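Local coordinates for amidohydrolase family protein (Acinetobacter baumannii, PDB 4I6K), which is probably an amidohydrolase-superfamily enzyme that hydrolyses the lactone 2-pyrone-4,6-dicarboxylic acid, at residues L86-A100 and N113-N125. Residues are numbered along the deposited sequence; the frame is centred on the assembly and turned at random.
Sequences LNAIQQYPDRLKGIA and NLKAQGIVGVRLN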
ATOM      1  N   LEU A  86       7.744   7.767 -11.472  1.00 41.53           N
ATOM      2  CA  LEU A  86       9.133   8.224 -11.418  1.00 53.74           C
ATOM      3  C   LEU A  86       9.284   9.734 -11.681  1.00 58.32           C
ATOM      4  O   LEU A  86      10.050  10.418 -10.989  1.00 53.54           O
ATOM      5  CB  LEU A  86       9.993   7.414 -12.385  1.00 49.40           C
ATOM      6  CG  LEU A  86      10.268   5.984 -11.900  1.00 51.74           C
ATOM      7  CD1 LEU A  86      10.966   5.172 -12.979  1.00 49.40           C
ATOM      8  CD2 LEU A  86      11.095   5.998 -10.603  1.00 48.23           C
ATOM      9  N   ASN A  87       8.547  10.247 -12.664  1.00 46.29           N
ATOM     10  CA  ASN A  87       8.573  11.683 -12.968  1.00 58.67           C
ATOM     11  C   ASN A  87       7.996  12.544 -11.849  1.00 54.07           C
ATOM     12  O   ASN A  87       8.510  13.628 -11.555  1.00 52.04           O
ATOM     13  CB  ASN A  87       7.860  11.970 -14.293  1.00 64.54           C
ATOM     14  CG  ASN A  87       8.630  11.440 -15.493  1.00 75.35           C
ATOM     15  OD1 ASN A  87       9.762  11.853 -15.748  1.00 88.83           O
ATOM     16  ND2 ASN A  87       8.023  10.517 -16.230  1.00 74.12           N
ATOM     17  N   ALA A  88       6.943  12.041 -11.212  1.00 52.10           N
ATOM     18  CA  ALA A  88       6.287  12.761 -10.131  1.00 51.28           C
ATOM     19  C   ALA A  88       7.216  12.892  -8.937  1.00 57.18           C
ATOM     20  O   ALA A  88       7.276  13.951  -8.305  1.00 46.10           O
ATOM     21  CB  ALA A  88       4.995  12.054  -9.727  1.00 48.73           C
ATOM     22  N   ILE A  89       7.928  11.805  -8.628  1.00 60.39           N
ATOM     23  CA  ILE A  89       8.875  11.786  -7.515  1.00 59.41           C
ATOM     24  C   ILE A  89       9.953  12.825  -7.742  1.00 56.39           C
ATOM     25  O   ILE A  89      10.204  13.662  -6.878  1.00 61.95           O
ATOM     26  CB  ILE A  89       9.573  10.425  -7.371  1.00 65.60           C
ATOM     27  CG1 ILE A  89       8.557   9.302  -7.169  1.00 71.01           C
ATOM     28  CG2 ILE A  89      10.535  10.459  -6.202  1.00 70.12           C
ATOM     29  CD1 ILE A  89       7.953   9.296  -5.807  1.00 82.26           C
ATOM     30  N   GLN A  90      10.583  12.769  -8.913  1.00 51.88           N
ATOM     31  CA  GLN A  90      11.625  13.729  -9.287  1.00 58.81           C
ATOM     32  C   GLN A  90      11.218  15.181  -9.078  1.00 60.68           C
ATOM     33  O   GLN A  90      12.043  16.007  -8.684  1.00 63.50           O
ATOM     34  CB  GLN A  90      12.054  13.523 -10.736  1.00 60.28           C
ATOM     35  CG  GLN A  90      13.057  12.400 -10.910  1.00 73.07           C
ATOM     36  CD  GLN A  90      12.864  11.642 -12.206  1.00 85.08           C
ATOM     37  OE1 GLN A  90      12.557  12.231 -13.249  1.00 86.29           O
ATOM     38  NE2 GLN A  90      13.041  10.319 -12.148  1.00 81.60           N
ATOM     39  N   GLN A  91       9.952  15.499  -9.336  1.00 57.22           N
ATOM     40  CA  GLN A  91       9.471  16.861  -9.122  1.00 54.76           C
ATOM     41  C   GLN A  91       9.430  17.242  -7.655  1.00 56.95           C
ATOM     42  O   GLN A  91       9.670  18.404  -7.320  1.00 62.38           O
ATOM     43  CB  GLN A  91       8.093  17.052  -9.720  1.00 53.30           C
ATOM     44  CG  GLN A  91       8.075  16.886 -11.204  1.00 58.32           C
ATOM     45  CD  GLN A  91       6.711  17.141 -11.763  1.00 59.14           C
ATOM     46  OE1 GLN A  91       6.294  16.503 -12.725  1.00 66.44           O
ATOM     47  NE2 GLN A  91       5.989  18.068 -11.149  1.00 51.65           N
ATOM     48  N   TYR A  92       9.114  16.281  -6.786  1.00 46.86           N
ATOM     49  CA  TYR A  92       9.058  16.557  -5.352  1.00 50.41           C
ATOM     50  C   TYR A  92       9.843  15.550  -4.532  1.00 59.49           C
ATOM     51  O   TYR A  92       9.305  14.939  -3.597  1.00 57.17           O
ATOM     52  CB  TYR A  92       7.622  16.585  -4.865  1.00 44.01           C
ATOM     53  CG  TYR A  92       6.753  17.606  -5.562  1.00 57.85           C
ATOM     54  CD1 TYR A  92       6.089  17.287  -6.748  1.00 64.16           C
ATOM     55  CD2 TYR A  92       6.583  18.884  -5.030  1.00 57.61           C
ATOM     56  CE1 TYR A  92       5.286  18.212  -7.386  1.00 63.64           C
ATOM     57  CE2 TYR A  92       5.784  19.822  -5.665  1.00 52.63           C
ATOM     58  CZ  TYR A  92       5.137  19.479  -6.839  1.00 65.45           C
ATOM     59  OH  TYR A  92       4.335  20.399  -7.471  1.00 70.17           O
ATOM     60  N   PRO A  93      11.137  15.415  -4.848  1.00 58.28           N
ATOM     61  CA  PRO A  93      12.017  14.380  -4.323  1.00 60.84           C
ATOM     62  C   PRO A  93      12.153  14.482  -2.808  1.00 61.62           C
ATOM     63  O   PRO A  93      12.567  13.535  -2.148  1.00 59.31           O
ATOM     64  CB  PRO A  93      13.352  14.703  -4.992  1.00 60.79           C
ATOM     65  CG  PRO A  93      13.299  16.187  -5.196  1.00 60.60           C
ATOM     66  CD  PRO A  93      11.878  16.465  -5.567  1.00 54.13           C
ATOM     67  N   ASP A  94      11.797  15.637  -2.271  1.00 65.36           N
ATOM     68  CA  ASP A  94      11.947  15.897  -0.849  1.00 68.79           C
ATOM     69  C   ASP A  94      10.699  15.481  -0.072  1.00 61.09           C
ATOM     70  O   ASP A  94      10.715  15.397   1.153  1.00 67.81           O
ATOM     71  CB  ASP A  94      12.282  17.383  -0.618  1.00 69.91           C
ATOM     72  CG  ASP A  94      11.276  18.341  -1.293  1.00 80.34           C
ATOM     73  OD1 ASP A  94      10.730  18.034  -2.384  1.00 59.72           O
ATOM     74  OD2 ASP A  94      11.034  19.420  -0.715  1.00 91.47           O
ATOM     75  N   ARG A  95       9.619  15.212  -0.794  1.00 60.69           N
ATOM     76  CA  ARG A  95       8.347  14.901  -0.148  1.00 57.56           C
ATOM     77  C   ARG A  95       7.800  13.528  -0.529  1.00 58.74           C
ATOM     78  O   ARG A  95       6.974  12.965   0.193  1.00 63.59           O
ATOM     79  CB  ARG A  95       7.320  16.004  -0.442  1.00 53.45           C
ATOM     80  CG  ARG A  95       7.805  17.384  -0.025  1.00 49.71           C
ATOM     81  CD  ARG A  95       6.753  18.438  -0.202  1.00 54.91           C
ATOM     82  NE  ARG A  95       5.600  18.235   0.669  1.00 46.46           N
ATOM     83  CZ  ARG A  95       4.470  18.923   0.549  1.00 56.60           C
ATOM     84  NH1 ARG A  95       4.374  19.841  -0.403  1.00 51.35           N
ATOM     85  NH2 ARG A  95       3.441  18.701   1.365  1.00 47.57           N
ATOM     86  N   LEU A  96       8.280  12.983  -1.643  1.00 44.84           N
ATOM     87  CA  LEU A  96       7.716  11.754  -2.183  1.00 49.78           C
ATOM     88  C   LEU A  96       8.718  10.624  -2.333  1.00 48.52           C
ATOM     89  O   LEU A  96       9.839  10.843  -2.802  1.00 51.88           O
ATOM     90  CB  LEU A  96       7.114  12.019  -3.561  1.00 43.20           C
ATOM     91  CG  LEU A  96       6.013  13.065  -3.620  1.00 50.57           C
ATOM     92  CD1 LEU A  96       5.496  13.125  -5.052  1.00 36.02           C
ATOM     93  CD2 LEU A  96       4.902  12.728  -2.627  1.00 43.46           C
ATOM     94  N   LYS A  97       8.286   9.419  -1.959  1.00 41.87           N
ATOM     95  CA  LYS A  97       8.945   8.178  -2.369  1.00 42.00           C
ATOM     96  C   LYS A  97       7.953   7.282  -3.106  1.00 47.39           C
ATOM     97  O   LYS A  97       6.758   7.554  -3.102  1.00 55.76           O
ATOM     98  CB  LYS A  97       9.549   7.463  -1.159  1.00 46.60           C
ATOM     99  CG  LYS A  97      10.820   8.145  -0.667  1.00 57.32           C
ATOM    100  CD  LYS A  97      11.081   7.945   0.823  1.00 55.20           C
ATOM    101  CE  LYS A  97      12.384   8.645   1.198  1.00 67.40           C
ATOM    102  NZ  LYS A  97      13.036   8.069   2.403  1.00 71.86           N
ATOM    103  N   GLY A  98       8.443   6.210  -3.724  1.00 44.39           N
ATOM    104  CA  GLY A  98       7.595   5.360  -4.539  1.00 53.34           C
ATOM    105  C   GLY A  98       7.725   3.853  -4.336  1.00 54.30           C
ATOM    106  O   GLY A  98       8.729   3.354  -3.820  1.00 44.74           O
ATOM    107  N   ILE A  99       6.677   3.136  -4.735  1.00 42.62           N
ATOM    108  CA  ILE A  99       6.679   1.678  -4.766  1.00 50.42           C
ATOM    109  C   ILE A  99       6.439   1.302  -6.213  1.00 34.73           C
ATOM    110  O   ILE A  99       5.416   1.659  -6.781  1.00 44.22           O
ATOM    111  CB  ILE A  99       5.537   1.079  -3.899  1.00 46.92           C
ATOM    112  CG1 ILE A  99       5.705   1.471  -2.433  1.00 36.04           C
ATOM    113  CG2 ILE A  99       5.451  -0.454  -4.059  1.00 40.91           C
ATOM    114  CD1 ILE A  99       6.955   0.943  -1.809  1.00 46.34           C
ATOM    115  N   ALA A 100       7.384   0.591  -6.808  1.00 38.50           N
ATOM    116  CA  ALA A 100       7.302   0.254  -8.222  1.00 43.55           C
ATOM    117  C   ALA A 100       6.677  -1.112  -8.419  1.00 46.27           C
ATOM    118  O   ALA A 100       6.458  -1.861  -7.454  1.00 43.96           O
ATOM    119  CB  ALA A 100       8.706   0.290  -8.876  1.00 39.32           C
ATOM    120  N   ASN A 113      18.902   0.890 -10.048  1.00 53.80           N
ATOM    121  CA  ASN A 113      18.609   2.156 -10.714  1.00 56.01           C
ATOM    122  C   ASN A 113      17.307   2.790 -10.234  1.00 63.47           C
ATOM    123  O   ASN A 113      17.252   4.000  -9.977  1.00 61.39           O
ATOM    124  CB  ASN A 113      18.628   1.995 -12.233  1.00 56.00           C
ATOM    125  CG  ASN A 113      20.013   2.246 -12.824  1.00 64.87           C
ATOM    126  OD1 ASN A 113      20.994   1.601 -12.449  1.00 62.03           O
ATOM    127  ND2 ASN A 113      20.095   3.188 -13.751  1.00 67.06           N
ATOM    128  N   LEU A 114      16.264   1.974 -10.100  1.00 57.99           N
ATOM    129  CA  LEU A 114      15.020   2.455  -9.514  1.00 49.12           C
ATOM    130  C   LEU A 114      15.270   2.958  -8.106  1.00 44.58           C
ATOM    131  O   LEU A 114      14.742   4.003  -7.714  1.00 47.23           O
ATOM    132  CB  LEU A 114      13.946   1.365  -9.521  1.00 47.56           C
ATOM    133  CG  LEU A 114      13.572   0.959 -10.948  1.00 56.50           C
ATOM    134  CD1 LEU A 114      12.889  -0.388 -10.961  1.00 45.42           C
ATOM    135  CD2 LEU A 114      12.712   2.039 -11.637  1.00 49.04           C
ATOM    136  N   LYS A 115      16.084   2.228  -7.343  1.00 50.31           N
ATOM    137  CA  LYS A 115      16.392   2.652  -5.983  1.00 48.32           C
ATOM    138  C   LYS A 115      16.959   4.068  -6.019  1.00 52.94           C
ATOM    139  O   LYS A 115      16.600   4.911  -5.203  1.00 45.11           O
ATOM    140  CB  LYS A 115      17.387   1.702  -5.306  1.00 48.30           C
ATOM    141  CG  LYS A 115      17.786   2.112  -3.867  1.00 36.63           C
ATOM    142  CD  LYS A 115      18.569   0.983  -3.168  1.00 49.13           C
ATOM    143  CE  LYS A 115      18.982   1.334  -1.744  1.00 40.67           C
ATOM    144  NZ  LYS A 115      17.862   1.189  -0.782  1.00 48.76           N
ATOM    145  N   ALA A 116      17.849   4.317  -6.976  1.00 54.68           N
ATOM    146  CA  ALA A 116      18.471   5.633  -7.134  1.00 57.46           C
ATOM    147  C   ALA A 116      17.473   6.748  -7.472  1.00 55.46           C
ATOM    148  O   ALA A 116      17.825   7.923  -7.451  1.00 61.91           O
ATOM    149  CB  ALA A 116      19.560   5.568  -8.199  1.00 53.49           C
ATOM    150  N   GLN A 117      16.238   6.383  -7.799  1.00 53.23           N
ATOM    151  CA  GLN A 117      15.247   7.369  -8.206  1.00 50.17           C
ATOM    152  C   GLN A 117      14.143   7.534  -7.157  1.00 56.08           C
ATOM    153  O   GLN A 117      13.080   8.114  -7.428  1.00 51.61           O
ATOM    154  CB  GLN A 117      14.654   6.984  -9.550  1.00 48.86           C
ATOM    155  CG  GLN A 117      15.684   6.800 -10.638  1.00 55.26           C
ATOM    156  CD  GLN A 117      15.049   6.448 -11.964  1.00 69.33           C
ATOM    157  OE1 GLN A 117      14.302   7.247 -12.535  1.00 77.86           O
ATOM    158  NE2 GLN A 117      15.337   5.246 -12.464  1.00 63.18           N
ATOM    159  N   GLY A 118      14.400   7.012  -5.960  1.00 55.67           N
ATOM    160  CA  GLY A 118      13.479   7.189  -4.835  1.00 49.36           C
ATOM    161  C   GLY A 118      12.443   6.096  -4.663  1.00 46.48           C
ATOM    162  O   GLY A 118      11.496   6.274  -3.905  1.00 52.25           O
ATOM    163  N   ILE A 119      12.623   4.974  -5.371  1.00 46.92           N
ATOM    164  CA  ILE A 119      11.793   3.771  -5.203  1.00 51.22           C
ATOM    165  C   ILE A 119      12.330   2.936  -4.042  1.00 51.72           C
ATOM    166  O   ILE A 119      13.527   2.669  -3.987  1.00 53.90           O
ATOM    167  CB  ILE A 119      11.805   2.892  -6.466  1.00 52.74           C
ATOM    168  CG1 ILE A 119      11.260   3.663  -7.675  1.00 54.16           C
ATOM    169  CG2 ILE A 119      11.050   1.584  -6.207  1.00 47.98           C
ATOM    170  CD1 ILE A 119       9.899   4.325  -7.434  1.00 47.80           C
ATOM    171  N   VAL A 120      11.449   2.527  -3.126  1.00 49.30           N
ATOM    172  CA  VAL A 120      11.864   1.928  -1.849  1.00 45.37           C
ATOM    173  C   VAL A 120      11.215   0.570  -1.572  1.00 49.34           C
ATOM    174  O   VAL A 120      11.327   0.029  -0.471  1.00 45.97           O
ATOM    175  CB  VAL A 120      11.573   2.866  -0.648  1.00 43.01           C
ATOM    176  CG1 VAL A 120      12.418   4.129  -0.735  1.00 45.71           C
ATOM    177  CG2 VAL A 120      10.083   3.223  -0.584  1.00 30.68           C
ATOM    178  N   GLY A 121      10.532   0.026  -2.570  1.00 49.47           N
ATOM    179  CA  GLY A 121       9.878  -1.271  -2.435  1.00 44.91           C
ATOM    180  C   GLY A 121       9.209  -1.637  -3.745  1.00 44.59           C
ATOM    181  O   GLY A 121       9.238  -0.866  -4.700  1.00 38.17           O
ATOM    182  N   VAL A 122       8.609  -2.817  -3.793  1.00 38.63           N
ATOM    183  CA  VAL A 122       7.877  -3.256  -4.963  1.00 37.08           C
ATOM    184  C   VAL A 122       6.534  -3.795  -4.482  1.00 47.37           C
ATOM    185  O   VAL A 122       6.399  -4.159  -3.315  1.00 44.59           O
ATOM    186  CB  VAL A 122       8.628  -4.373  -5.712  1.00 37.84           C
ATOM    187  CG1 VAL A 122       9.876  -3.820  -6.366  1.00 50.18           C
ATOM    188  CG2 VAL A 122       8.986  -5.499  -4.753  1.00 39.14           C
ATOM    189  N   ARG A 123       5.553  -3.863  -5.376  1.00 45.78           N
ATOM    190  CA  ARG A 123       4.202  -4.244  -4.985  1.00 42.40           C
ATOM    191  C   ARG A 123       3.712  -5.471  -5.738  1.00 48.57           C
ATOM    192  O   ARG A 123       3.845  -5.560  -6.958  1.00 47.51           O
ATOM    193  CB  ARG A 123       3.249  -3.082  -5.241  1.00 42.68           C
ATOM    194  CG  ARG A 123       1.862  -3.234  -4.634  1.00 37.92           C
ATOM    195  CD  ARG A 123       1.021  -2.009  -4.983  1.00 39.66           C
ATOM    196  NE  ARG A 123      -0.187  -1.908  -4.171  1.00 48.60           N
ATOM    197  CZ  ARG A 123      -1.368  -1.516  -4.637  1.00 52.62           C
ATOM    198  NH1 ARG A 123      -2.410  -1.448  -3.820  1.00 39.66           N
ATOM    199  NH2 ARG A 123      -1.510  -1.211  -5.923  1.00 50.09           N
ATOM    200  N   LEU A 124       3.147  -6.413  -4.993  1.00 53.14           N
ATOM    201  CA  LEU A 124       2.438  -7.549  -5.572  1.00 55.51           C
ATOM    202  C   LEU A 124       0.945  -7.266  -5.500  1.00 50.27           C
ATOM    203  O   LEU A 124       0.312  -7.504  -4.472  1.00 47.62           O
ATOM    204  CB  LEU A 124       2.754  -8.829  -4.795  1.00 54.44           C
ATOM    205  CG  LEU A 124       4.058  -9.552  -5.125  1.00 62.56           C
ATOM    206  CD1 LEU A 124       4.515 -10.395  -3.937  1.00 61.92           C
ATOM    207  CD2 LEU A 124       3.880 -10.417  -6.364  1.00 66.63           C
ATOM    208  N   ASN A 125       0.392  -6.726  -6.584  1.00 52.12           N
ATOM    209  CA  ASN A 125      -1.028  -6.421  -6.639  1.00 48.31           C
ATOM    210  C   ASN A 125      -1.714  -7.548  -7.369  1.00 48.64           C
ATOM    211  O   ASN A 125      -1.702  -7.598  -8.590  1.00 52.45           O
ATOM    212  CB  ASN A 125      -1.268  -5.094  -7.352  1.00 47.18           C
ATOM    213  CG  ASN A 125      -2.697  -4.619  -7.224  1.00 55.24           C
ATOM    214  OD1 ASN A 125      -3.545  -5.308  -6.653  1.00 57.12           O
ATOM    215  ND2 ASN A 125      -2.972  -3.429  -7.749  1.00 54.00           N
TER
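Leu86 drops from helix 83-91 onto Ile119 and splits its two methyls between separate partners. Leu86 CD2 lies 3.7 Å from CG1 of Ile119, the two side chains crossing at about a right angle, while Leu86 CD1 meets Leu114 CD2 at 3.8 Å. Ile119 fills the layer between helix and sheet: its CG1 branch, anti to the carbonyl carbon (chi1 -60°), carries CD1 over the backbone of Gly98, 3.8 Å from its carbonyl carbon, and Ile119 CG2 rests 3.8 Å from Ala100 CB. Gln117 packs CB against Leu86 CD2, and its amide plane lies at 24° to that of Gln90.

On the other face of the sheet Ile99 spreads its two branches along strand 119-125. Ile99 CG2 presses on Arg123 CB at 3.6 Å, and CD1 packs on the bare backbone of Gly121. The arginine runs on, extended, to a salt bridge with Asp179 and a hydrogen bond to a citrate probably taken up from the crystallisation liquor.

Strands 96-100 and 119-125 pair in parallel. Val120 N donates to Gly98 O (2.9 Å), and Ala100 N to Gly121 O (3.2 Å); a beta bulge between these pairs shifts the register by one. Joined by helix 108-115, the strands form a beta-alpha-beta unit of the amidohydrolase (beta/alpha)8 barrel, on which helix 83-91 packs from the preceding connection; the citrate marks the probable active site at the C-terminal strand ends.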